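Local structure of substrate binding periplasmic protein (Ralstonia solanacearum, 3LOP) at residues A297-R302 and R313-E318; R99-G104 and P307-V312; F119-S124 and V330-R335. The protein binds leucine and probably serves as the periplasmic amino-acid receptor of an ABC transporter. All coordinates share one frame; numbering follows the deposited sequence.

Contact 1 (A297-R302 and R313-E318); sequences AEAIRR and RHALTE. With NI (nickel (II) ion), chain H.
Ala-299 and Ala-315 meet at the crossing of helices 284-303 and 309-317, their CA atoms 5.1 Å apart. The methyl CB of Ala-315 rests on the carbonyl oxygen of the other helix, with Ala-299 O 3.3 Å from Ala-315 CB. Ala-299 CB packs against the isobutyl group of Leu-316, reaching CD2 at 3.5 Å, closer than usual for two carbons. Small side chains on both faces let the axes of the two segments approach to 8.1 Å at an angle of 115°. These are two consecutive helices packed crosswise on the amino-terminal lobe of the periplasmic-binding-protein fold, where Leu-316 touches Phe-119 of the edge strand. Arg-302 flanks the alanines. Its extended chain carries NH1 toward the carboxy-terminal end of helix 309-317, where water 2 bridges it to Ala-315 O, accepting from NH1 at 3.0 Å and donating to the carbonyl at 2.7 Å. Arg-302 NE donates almost straight (169°) to Glu-298 OE2 at 2.8 Å, meeting it on the anti side, while Arg-301 grips both carboxylate oxygens side-on through NE and NH2. Past the helix, Glu-318 binds a nickel ion through OE1 and OE2, and three waters are also ligands.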
loop_
_atom_site.group_PDB
_atom_site.type_symbol
_atom_site.label_atom_id
_atom_site.label_comp_id
_atom_site.label_asym_id
_atom_site.label_seq_id
_atom_site.Cartn_x
_atom_site.Cartn_y
_atom_site.Cartn_z
ATOM N N ALA A 297 -11.717 -13.002 0.496
ATOM C CA ALA A 297 -12.997 -13.630 0.196
ATOM C C ALA A 297 -12.821 -15.036 -0.376
ATOM O O ALA A 297 -13.584 -15.940 -0.043
ATOM C CB ALA A 297 -13.794 -12.763 -0.777
ATOM N N GLU A 298 -11.821 -15.219 -1.235
ATOM C CA GLU A 298 -11.562 -16.526 -1.828
ATOM C C GLU A 298 -11.149 -17.511 -0.738
ATOM O O GLU A 298 -11.553 -18.673 -0.749
ATOM C CB GLU A 298 -10.463 -16.416 -2.889
ATOM C CG GLU A 298 -9.996 -17.742 -3.495
ATOM C CD GLU A 298 -11.102 -18.536 -4.179
ATOM O OE1 GLU A 298 -12.161 -17.962 -4.510
ATOM O OE2 GLU A 298 -10.898 -19.747 -4.399
ATOM N N ALA A 299 -10.341 -17.044 0.210
ATOM C CA ALA A 299 -9.908 -17.904 1.302
ATOM C C ALA A 299 -11.113 -18.279 2.157
ATOM O O ALA A 299 -11.252 -19.426 2.572
ATOM C CB ALA A 299 -8.857 -17.196 2.149
ATOM N N ILE A 300 -11.988 -17.312 2.418
ATOM C CA ILE A 300 -13.173 -17.583 3.222
ATOM C C ILE A 300 -14.059 -18.601 2.506
ATOM O O ILE A 300 -14.615 -19.502 3.131
ATOM C CB ILE A 300 -13.969 -16.287 3.492
ATOM C CG1 ILE A 300 -13.121 -15.338 4.347
ATOM C CG2 ILE A 300 -15.275 -16.616 4.209
ATOM C CD1 ILE A 300 -13.763 -13.989 4.613
ATOM N N ARG A 301 -14.172 -18.459 1.190
ATOM C CA ARG A 301 -14.980 -19.373 0.391
ATOM C C ARG A 301 -14.443 -20.797 0.509
ATOM O O ARG A 301 -15.207 -21.744 0.695
ATOM C CB ARG A 301 -14.969 -18.943 -1.078
ATOM C CG ARG A 301 -15.921 -19.748 -1.956
ATOM C CD ARG A 301 -15.773 -19.381 -3.425
ATOM N NE ARG A 301 -14.514 -19.869 -3.983
ATOM C CZ ARG A 301 -14.227 -21.156 -4.165
ATOM N NH1 ARG A 301 -15.111 -22.088 -3.834
ATOM N NH2 ARG A 301 -13.054 -21.511 -4.672
ATOM N N ARG A 302 -13.125 -20.940 0.404
ATOM C CA ARG A 302 -12.490 -22.249 0.496
ATOM C C ARG A 302 -12.573 -22.848 1.896
ATOM O O ARG A 302 -12.504 -24.069 2.060
ATOM C CB ARG A 302 -11.022 -22.153 0.073
ATOM C CG ARG A 302 -10.816 -21.741 -1.373
ATOM C CD ARG A 302 -9.341 -21.784 -1.729
ATOM N NE ARG A 302 -9.091 -21.367 -3.104
ATOM C CZ ARG A 302 -7.954 -21.594 -3.757
ATOM N NH1 ARG A 302 -6.959 -22.238 -3.160
ATOM N NH2 ARG A 302 -7.813 -21.180 -5.009
ATOM N N ARG A 313 -7.352 -19.081 8.077
ATOM C CA ARG A 313 -5.894 -18.987 8.072
ATOM C C ARG A 313 -5.340 -20.129 7.221
ATOM O O ARG A 313 -4.477 -19.935 6.367
ATOM C CB ARG A 313 -5.352 -19.113 9.499
ATOM C CG ARG A 313 -3.840 -18.980 9.604
ATOM C CD ARG A 313 -3.333 -19.545 10.922
ATOM N NE ARG A 313 -3.540 -20.989 10.988
ATOM C CZ ARG A 313 -2.900 -21.871 10.224
ATOM N NH1 ARG A 313 -2.006 -21.459 9.335
ATOM N NH2 ARG A 313 -3.162 -23.166 10.340
ATOM N N HIS A 314 -5.861 -21.324 7.466
ATOM C CA HIS A 314 -5.442 -22.517 6.751
ATOM C C HIS A 314 -5.631 -22.328 5.246
ATOM O O HIS A 314 -4.729 -22.602 4.455
ATOM C CB HIS A 314 -6.267 -23.700 7.253
ATOM C CG HIS A 314 -5.764 -25.031 6.800
ATOM N ND1 HIS A 314 -5.799 -25.432 5.482
ATOM C CD2 HIS A 314 -5.227 -26.062 7.493
ATOM C CE1 HIS A 314 -5.306 -26.653 5.386
ATOM N NE2 HIS A 314 -4.952 -27.059 6.592
ATOM N N ALA A 315 -6.806 -21.839 4.861
ATOM C CA ALA A 315 -7.118 -21.614 3.456
ATOM C C ALA A 315 -6.148 -20.618 2.824
ATOM O O ALA A 315 -5.704 -20.799 1.693
ATOM C CB ALA A 315 -8.555 -21.117 3.319
ATOM N N LEU A 316 -5.818 -19.564 3.562
ATOM C CA LEU A 316 -4.898 -18.556 3.058
ATOM C C LEU A 316 -3.530 -19.149 2.738
ATOM O O LEU A 316 -2.954 -18.869 1.689
ATOM C CB LEU A 316 -4.744 -17.426 4.082
ATOM C CG LEU A 316 -5.922 -16.458 4.203
ATOM C CD1 LEU A 316 -5.803 -15.660 5.488
ATOM C CD2 LEU A 316 -5.949 -15.535 2.990
ATOM N N THR A 317 -3.018 -19.982 3.638
ATOM C CA THR A 317 -1.708 -20.585 3.437
ATOM C C THR A 317 -1.664 -21.532 2.245
ATOM O O THR A 317 -0.587 -21.942 1.820
ATOM C CB THR A 317 -1.244 -21.366 4.687
ATOM O OG1 THR A 317 -2.061 -22.529 4.865
ATOM C CG2 THR A 317 -1.342 -20.495 5.923
ATOM N N GLU A 318 -2.823 -21.876 1.696
ATOM C CA GLU A 318 -2.842 -22.794 0.565
ATOM C C GLU A 318 -3.265 -22.184 -0.766
ATOM O O GLU A 318 -3.454 -22.902 -1.747
ATOM C CB GLU A 318 -3.709 -24.008 0.908
ATOM C CG GLU A 318 -3.279 -24.658 2.212
ATOM C CD GLU A 318 -3.967 -25.972 2.489
ATOM O OE1 GLU A 318 -5.212 -26.036 2.390
ATOM O OE2 GLU A 318 -3.254 -26.941 2.824
HETATM NI NI NI H . -5.024 -27.980 3.605
HETATM O O HOH W 1 -4.756 -22.985 -4.857
HETATM O O HOH W 2 -6.695 -22.492 -0.221
HETATM O O HOH W 3 -7.248 -28.346 3.566
HETATM O O HOH W 4 -3.858 -29.684 4.615
HETATM O O HOH W 5 -4.467 -29.040 1.625
#

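Contact 2 (R99-G104 and P307-V312); sequences RLPLVG and PTREQV
The Schellman motif that ends helix 94-98, with Arg-99 in its positive-phi C-prime position, receives the side chain of Arg-309 from the first turn of helix 309-317. Helix 309-317 starts at a capping box: Thr-308 OG1 accepts from Gln-311 N, and Gln-311 OE1 accepts in return from Thr-308 N at 3.0 Å, on a lone pair in the carbonyl plane. An anti chi1 (-154°) sets CG of Arg-309 against the carbonyl oxygen of Arg-99, and CD follows; Arg-99 O lies 3.1 Å from CG and 3.2 Å from CD of Arg-309. Leu-100 approaches the same chain obliquely, its CD1 touching Arg-309 CD at 3.7 Å, and the ring of Pro-101 adds a looser contact from CD to Arg-309 CG. The Arg-99 guanidinium meets Glu-310 CB edge-on through NH1 at 4.4 Å, while the Glu-310 carboxylate is salt-bridged to Arg-313. Water 6 also links the backbones, donating to Arg-99 O at 2.6 Å and, weakly, to Arg-309 O. Pro-101 leads into strand 102-103 of the parallel sheet. Arg-309 thus offers its methylenes to the turn, and its guanidinium to the carbonyl of Ala-98 at the end of the same helix and, weakly, to Ala-69 O. A cation there would be favoured by the helix dipole, and the guanidinium would probably be steadied.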
loop_
_atom_site.group_PDB
_atom_site.type_symbol
_atom_site.label_atom_id
_atom_site.label_comp_id
_atom_site.label_asym_id
_atom_site.label_seq_id
_atom_site.Cartn_x
_atom_site.Cartn_y
_atom_site.Cartn_z
ATOM N N ARG A 99 -5.068 -14.957 17.041
ATOM C CA ARG A 99 -4.944 -15.959 15.979
ATOM C C ARG A 99 -5.640 -15.388 14.752
ATOM O O ARG A 99 -6.303 -16.101 14.001
ATOM C CB ARG A 99 -5.595 -17.284 16.387
ATOM C CG ARG A 99 -4.808 -18.034 17.453
ATOM C CD ARG A 99 -5.440 -19.382 17.795
ATOM N NE ARG A 99 -6.758 -19.225 18.397
ATOM C CZ ARG A 99 -7.908 -19.443 17.768
ATOM N NH1 ARG A 99 -7.915 -19.841 16.502
ATOM N NH2 ARG A 99 -9.056 -19.249 18.407
ATOM N N LEU A 100 -5.460 -14.090 14.551
ATOM C CA LEU A 100 -6.098 -13.378 13.455
ATOM C C LEU A 100 -5.166 -13.074 12.292
ATOM O O LEU A 100 -4.195 -12.338 12.442
ATOM C CB LEU A 100 -6.679 -12.064 13.982
ATOM C CG LEU A 100 -7.606 -11.292 13.045
ATOM C CD1 LEU A 100 -8.894 -12.071 12.855
ATOM C CD2 LEU A 100 -7.899 -9.918 13.634
ATOM N N PRO A 101 -5.455 -13.636 11.110
ATOM C CA PRO A 101 -4.591 -13.367 9.960
ATOM C C PRO A 101 -4.770 -11.939 9.451
ATOM O O PRO A 101 -5.885 -11.414 9.425
ATOM C CB PRO A 101 -5.038 -14.410 8.939
ATOM C CG PRO A 101 -6.481 -14.609 9.265
ATOM C CD PRO A 101 -6.492 -14.629 10.778
ATOM N N LEU A 102 -3.660 -11.311 9.081
ATOM C CA LEU A 102 -3.673 -9.956 8.540
ATOM C C LEU A 102 -3.391 -10.109 7.050
ATOM O O LEU A 102 -2.267 -10.405 6.650
ATOM C CB LEU A 102 -2.594 -9.094 9.205
ATOM C CG LEU A 102 -2.235 -7.766 8.526
ATOM C CD1 LEU A 102 -3.490 -6.997 8.173
ATOM C CD2 LEU A 102 -1.340 -6.942 9.445
ATOM N N VAL A 103 -4.425 -9.914 6.238
ATOM C CA VAL A 103 -4.301 -10.057 4.797
ATOM C C VAL A 103 -4.076 -8.720 4.113
ATOM O O VAL A 103 -4.809 -7.758 4.342
ATOM C CB VAL A 103 -5.565 -10.721 4.200
ATOM C CG1 VAL A 103 -5.456 -10.798 2.683
ATOM C CG2 VAL A 103 -5.740 -12.116 4.785
ATOM N N GLY A 104 -3.036 -8.665 3.291
ATOM C CA GLY A 104 -2.736 -7.455 2.552
ATOM C C GLY A 104 -2.364 -6.212 3.332
ATOM O O GLY A 104 -2.953 -5.156 3.105
ATOM N N PRO A 307 -17.157 -20.679 8.533
ATOM C CA PRO A 307 -15.705 -20.770 8.699
ATOM C C PRO A 307 -15.162 -20.128 9.966
ATOM O O PRO A 307 -15.626 -19.071 10.390
ATOM C CB PRO A 307 -15.181 -20.083 7.444
ATOM C CG PRO A 307 -16.178 -18.994 7.247
ATOM C CD PRO A 307 -17.492 -19.727 7.458
ATOM N N THR A 308 -14.172 -20.783 10.563
ATOM C CA THR A 308 -13.541 -20.278 11.772
ATOM C C THR A 308 -12.280 -19.523 11.386
ATOM O O THR A 308 -11.823 -19.593 10.245
ATOM C CB THR A 308 -13.123 -21.414 12.719
ATOM O OG1 THR A 308 -12.104 -22.203 12.091
ATOM C CG2 THR A 308 -14.313 -22.295 13.055
ATOM N N ARG A 309 -11.717 -18.815 12.356
ATOM C CA ARG A 309 -10.502 -18.046 12.153
ATOM C C ARG A 309 -9.384 -18.991 11.705
ATOM O O ARG A 309 -8.583 -18.659 10.833
ATOM C CB ARG A 309 -10.133 -17.354 13.466
ATOM C CG ARG A 309 -9.330 -16.083 13.316
ATOM C CD ARG A 309 -9.291 -15.328 14.637
ATOM N NE ARG A 309 -10.632 -14.960 15.089
ATOM C CZ ARG A 309 -10.885 -14.230 16.170
ATOM N NH1 ARG A 309 -9.888 -13.784 16.923
ATOM N NH2 ARG A 309 -12.137 -13.941 16.499
ATOM N N GLU A 310 -9.347 -20.178 12.305
ATOM C CA GLU A 310 -8.346 -21.188 11.980
ATOM C C GLU A 310 -8.500 -21.716 10.554
ATOM O O GLU A 310 -7.515 -21.883 9.839
ATOM C CB GLU A 310 -8.439 -22.349 12.978
ATOM C CG GLU A 310 -7.625 -23.587 12.617
ATOM C CD GLU A 310 -6.159 -23.289 12.364
ATOM O OE1 GLU A 310 -5.560 -22.520 13.146
ATOM O OE2 GLU A 310 -5.603 -23.836 11.388
ATOM N N GLN A 311 -9.737 -21.975 10.140
ATOM C CA GLN A 311 -9.983 -22.482 8.798
ATOM C C GLN A 311 -9.620 -21.454 7.732
ATOM O O GLN A 311 -9.101 -21.801 6.674
ATOM C CB GLN A 311 -11.447 -22.896 8.644
ATOM C CG GLN A 311 -11.822 -24.120 9.461
ATOM C CD GLN A 311 -13.293 -24.454 9.354
ATOM O OE1 GLN A 311 -14.151 -23.634 9.678
ATOM N NE2 GLN A 311 -13.594 -25.665 8.897
ATOM N N VAL A 312 -9.889 -20.186 8.013
ATOM C CA VAL A 312 -9.568 -19.136 7.060
ATOM C C VAL A 312 -8.048 -18.998 6.947
ATOM O O VAL A 312 -7.511 -18.828 5.855
ATOM C CB VAL A 312 -10.211 -17.793 7.486
ATOM C CG1 VAL A 312 -9.716 -16.662 6.599
ATOM C CG2 VAL A 312 -11.727 -17.905 7.390
HETATM O O HOH W 6 -6.225 -18.396 12.696
#

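Contact 3 (F119-S124 and V330-R335); sequences FPIKAS and VDFTDR
The segments 119-124 and 330-335 run in opposite senses without pairing as strands, their CA atoms nearest at Phe-119 with Phe-332 (7.2 Å) and Ile-121 with Val-330 (6.9 Å). Side chains therefore fill the interval. Phe-119 and Phe-332 form a T-shaped pair, with centroids 5.2 Å apart and planes at 72°: Phe-119 points its CD2 edge at the face of Phe-332, lying nearest CG at 3.8 Å. The CB of Phe-119 sits over the same face in a CH-pi contact, while Val-330 CG1, from the ring's own segment, covers the opposite face. At the rim of Phe-332, Pro-120 O lies in the ring plane, 3.3 Å from CE1, and Ile-121 CG1 meets CZ. Ile-121 also reaches Val-330 through their CG2 methyls.

Arg-335, bent at chi2 (-53°) and chi3, lays its guanidinium on a face of Phe-119. The planes are 5° apart, and Arg-335 CZ lies 4.0 Å from the centroid of Phe-119, with NH2 over the ring centre: a stacked cation-pi pair. Before this, an Asx turn holds the chain, Asp-331 OD1 accepting from both N and OG1 of Thr-333. Segment 119-124 leaves the edge strand 118-119 and reaches Lys-122 of the magnesium site, a course consistent with the first lobe-to-lobe crossover of this fold.

Besides the stack, the guanidinium makes two hydrogen bonds to backbone carbonyls: NH2 to Val-118 O and NH1 to Pro-116 O. Those bonds would fix its rotation over Phe-119, so that the positive group can use the pi cloud and the backbone carbonyls together, and the aromatic ring is gripped on a face by charge and at an edge by Phe-332.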
loop_
_atom_site.group_PDB
_atom_site.type_symbol
_atom_site.label_atom_id
_atom_site.label_comp_id
_atom_site.label_asym_id
_atom_site.label_seq_id
_atom_site.Cartn_x
_atom_site.Cartn_y
_atom_site.Cartn_z
ATOM N N PHE A 119 0.004 -11.838 5.867
ATOM C CA PHE A 119 -0.006 -12.262 4.473
ATOM C C PHE A 119 0.133 -11.104 3.488
ATOM O O PHE A 119 -0.862 -10.599 2.959
ATOM C CB PHE A 119 -1.297 -13.033 4.172
ATOM C CG PHE A 119 -1.434 -14.314 4.950
ATOM C CD1 PHE A 119 -1.835 -14.303 6.284
ATOM C CD2 PHE A 119 -1.142 -15.533 4.346
ATOM C CE1 PHE A 119 -1.942 -15.492 7.003
ATOM C CE2 PHE A 119 -1.247 -16.728 5.056
ATOM C CZ PHE A 119 -1.646 -16.709 6.385
ATOM N N PRO A 120 1.375 -10.666 3.231
ATOM C CA PRO A 120 1.600 -9.562 2.296
ATOM C C PRO A 120 1.226 -9.984 0.882
ATOM O O PRO A 120 1.534 -11.100 0.455
ATOM C CB PRO A 120 3.095 -9.287 2.442
ATOM C CG PRO A 120 3.656 -10.645 2.770
ATOM C CD PRO A 120 2.650 -11.173 3.770
ATOM N N ILE A 121 0.560 -9.091 0.158
ATOM C CA ILE A 121 0.161 -9.387 -1.210
ATOM C C ILE A 121 1.072 -8.705 -2.227
ATOM O O ILE A 121 1.740 -9.367 -3.016
ATOM C CB ILE A 121 -1.297 -8.944 -1.470
ATOM C CG1 ILE A 121 -2.256 -9.809 -0.645
ATOM C CG2 ILE A 121 -1.621 -9.039 -2.958
ATOM C CD1 ILE A 121 -3.718 -9.389 -0.753
ATOM N N LYS A 122 1.119 -7.380 -2.188
ATOM C CA LYS A 122 1.921 -6.641 -3.155
ATOM C C LYS A 122 3.431 -6.825 -3.055
ATOM O O LYS A 122 3.974 -7.120 -1.984
ATOM C CB LYS A 122 1.574 -5.151 -3.085
ATOM C CG LYS A 122 2.008 -4.441 -1.822
ATOM C CD LYS A 122 1.182 -3.171 -1.636
ATOM C CE LYS A 122 1.681 -2.318 -0.482
ATOM N NZ LYS A 122 2.815 -1.441 -0.897
ATOM N N ALA A 123 4.097 -6.664 -4.196
ATOM C CA ALA A 123 5.549 -6.764 -4.262
ATOM C C ALA A 123 6.083 -5.791 -3.215
ATOM O O ALA A 123 5.484 -4.741 -2.976
ATOM C CB ALA A 123 6.040 -6.383 -5.655
ATOM N N SER A 124 7.210 -6.146 -2.606
ATOM C CA SER A 124 7.818 -5.364 -1.527
ATOM C C SER A 124 8.487 -4.044 -1.898
ATOM O O SER A 124 8.762 -3.770 -3.064
ATOM C CB SER A 124 8.852 -6.226 -0.812
ATOM O OG SER A 124 10.023 -6.342 -1.608
ATOM N N VAL A 330 -2.008 -14.616 -6.710
ATOM C CA VAL A 330 -1.464 -14.612 -5.366
ATOM C C VAL A 330 -1.102 -16.032 -4.941
ATOM O O VAL A 330 -1.904 -16.957 -5.078
ATOM C CB VAL A 330 -2.486 -14.026 -4.372
ATOM C CG1 VAL A 330 -1.899 -13.994 -2.975
ATOM C CG2 VAL A 330 -2.895 -12.629 -4.817
ATOM N N ASP A 331 0.118 -16.196 -4.443
ATOM C CA ASP A 331 0.602 -17.491 -3.979
ATOM C C ASP A 331 1.157 -17.321 -2.567
ATOM O O ASP A 331 2.226 -16.737 -2.381
ATOM C CB ASP A 331 1.695 -18.009 -4.924
ATOM C CG ASP A 331 2.379 -19.260 -4.404
ATOM O OD1 ASP A 331 1.832 -19.899 -3.483
ATOM O OD2 ASP A 331 3.463 -19.610 -4.925
ATOM N N PHE A 332 0.422 -17.824 -1.576
ATOM C CA PHE A 332 0.853 -17.718 -0.184
ATOM C C PHE A 332 1.533 -18.984 0.326
ATOM O O PHE A 332 1.844 -19.077 1.512
ATOM C CB PHE A 332 -0.334 -17.412 0.741
ATOM C CG PHE A 332 -0.910 -16.029 0.583
ATOM C CD1 PHE A 332 -0.083 -14.910 0.495
ATOM C CD2 PHE A 332 -2.287 -15.843 0.593
ATOM C CE1 PHE A 332 -0.627 -13.624 0.423
ATOM C CE2 PHE A 332 -2.841 -14.560 0.524
ATOM C CZ PHE A 332 -2.006 -13.451 0.440
ATOM N N THR A 333 1.764 -19.959 -0.548
ATOM C CA THR A 333 2.396 -21.203 -0.107
ATOM C C THR A 333 3.845 -21.003 0.336
ATOM O O THR A 333 4.359 -21.765 1.156
ATOM C CB THR A 333 2.329 -22.302 -1.196
ATOM O OG1 THR A 333 3.038 -21.881 -2.365
ATOM C CG2 THR A 333 0.880 -22.592 -1.556
ATOM N N ASP A 334 4.498 -19.981 -0.211
ATOM C CA ASP A 334 5.874 -19.650 0.157
ATOM C C ASP A 334 5.774 -18.406 1.034
ATOM O O ASP A 334 5.605 -17.297 0.527
ATOM C CB ASP A 334 6.708 -19.338 -1.088
ATOM C CG ASP A 334 8.147 -18.985 -0.753
ATOM O OD1 ASP A 334 8.476 -18.901 0.452
ATOM O OD2 ASP A 334 8.949 -18.793 -1.691
ATOM N N ARG A 335 5.879 -18.591 2.346
ATOM C CA ARG A 335 5.748 -17.483 3.286
ATOM C C ARG A 335 6.925 -16.506 3.325
ATOM O O ARG A 335 6.851 -15.477 3.996
ATOM C CB ARG A 335 5.490 -18.023 4.700
ATOM C CG ARG A 335 4.296 -18.973 4.834
ATOM C CD ARG A 335 3.005 -18.374 4.275
ATOM N NE ARG A 335 2.625 -17.115 4.915
ATOM C CZ ARG A 335 2.130 -17.010 6.146
ATOM N NH1 ARG A 335 1.946 -18.091 6.890
ATOM N NH2 ARG A 335 1.819 -15.816 6.634
#

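From the N terminus, segment 99-104 enters strand 102-103, and segment 119-124 leaves the neighbouring edge strand 118-119; the two are joined directly by sheet pairing, Leu-102 and Gly-104 with Phe-119. About 160 residues later the chain returns through helix 284-303, and contact 2 closes a loop of some two hundred residues at 307-312. Contact 1 then folds helix 309-317 back on 297-302, closing a short loop of ten residues, and contact 3 closes the last loop at 330-335. Contacts 1 and 2 cross, as do 2 and 3, whereas contact 1 lies wholly within the span of contact 3. Leu-316 joins all three, packing on Val-103, Pro-101, Phe-119 and Phe-332.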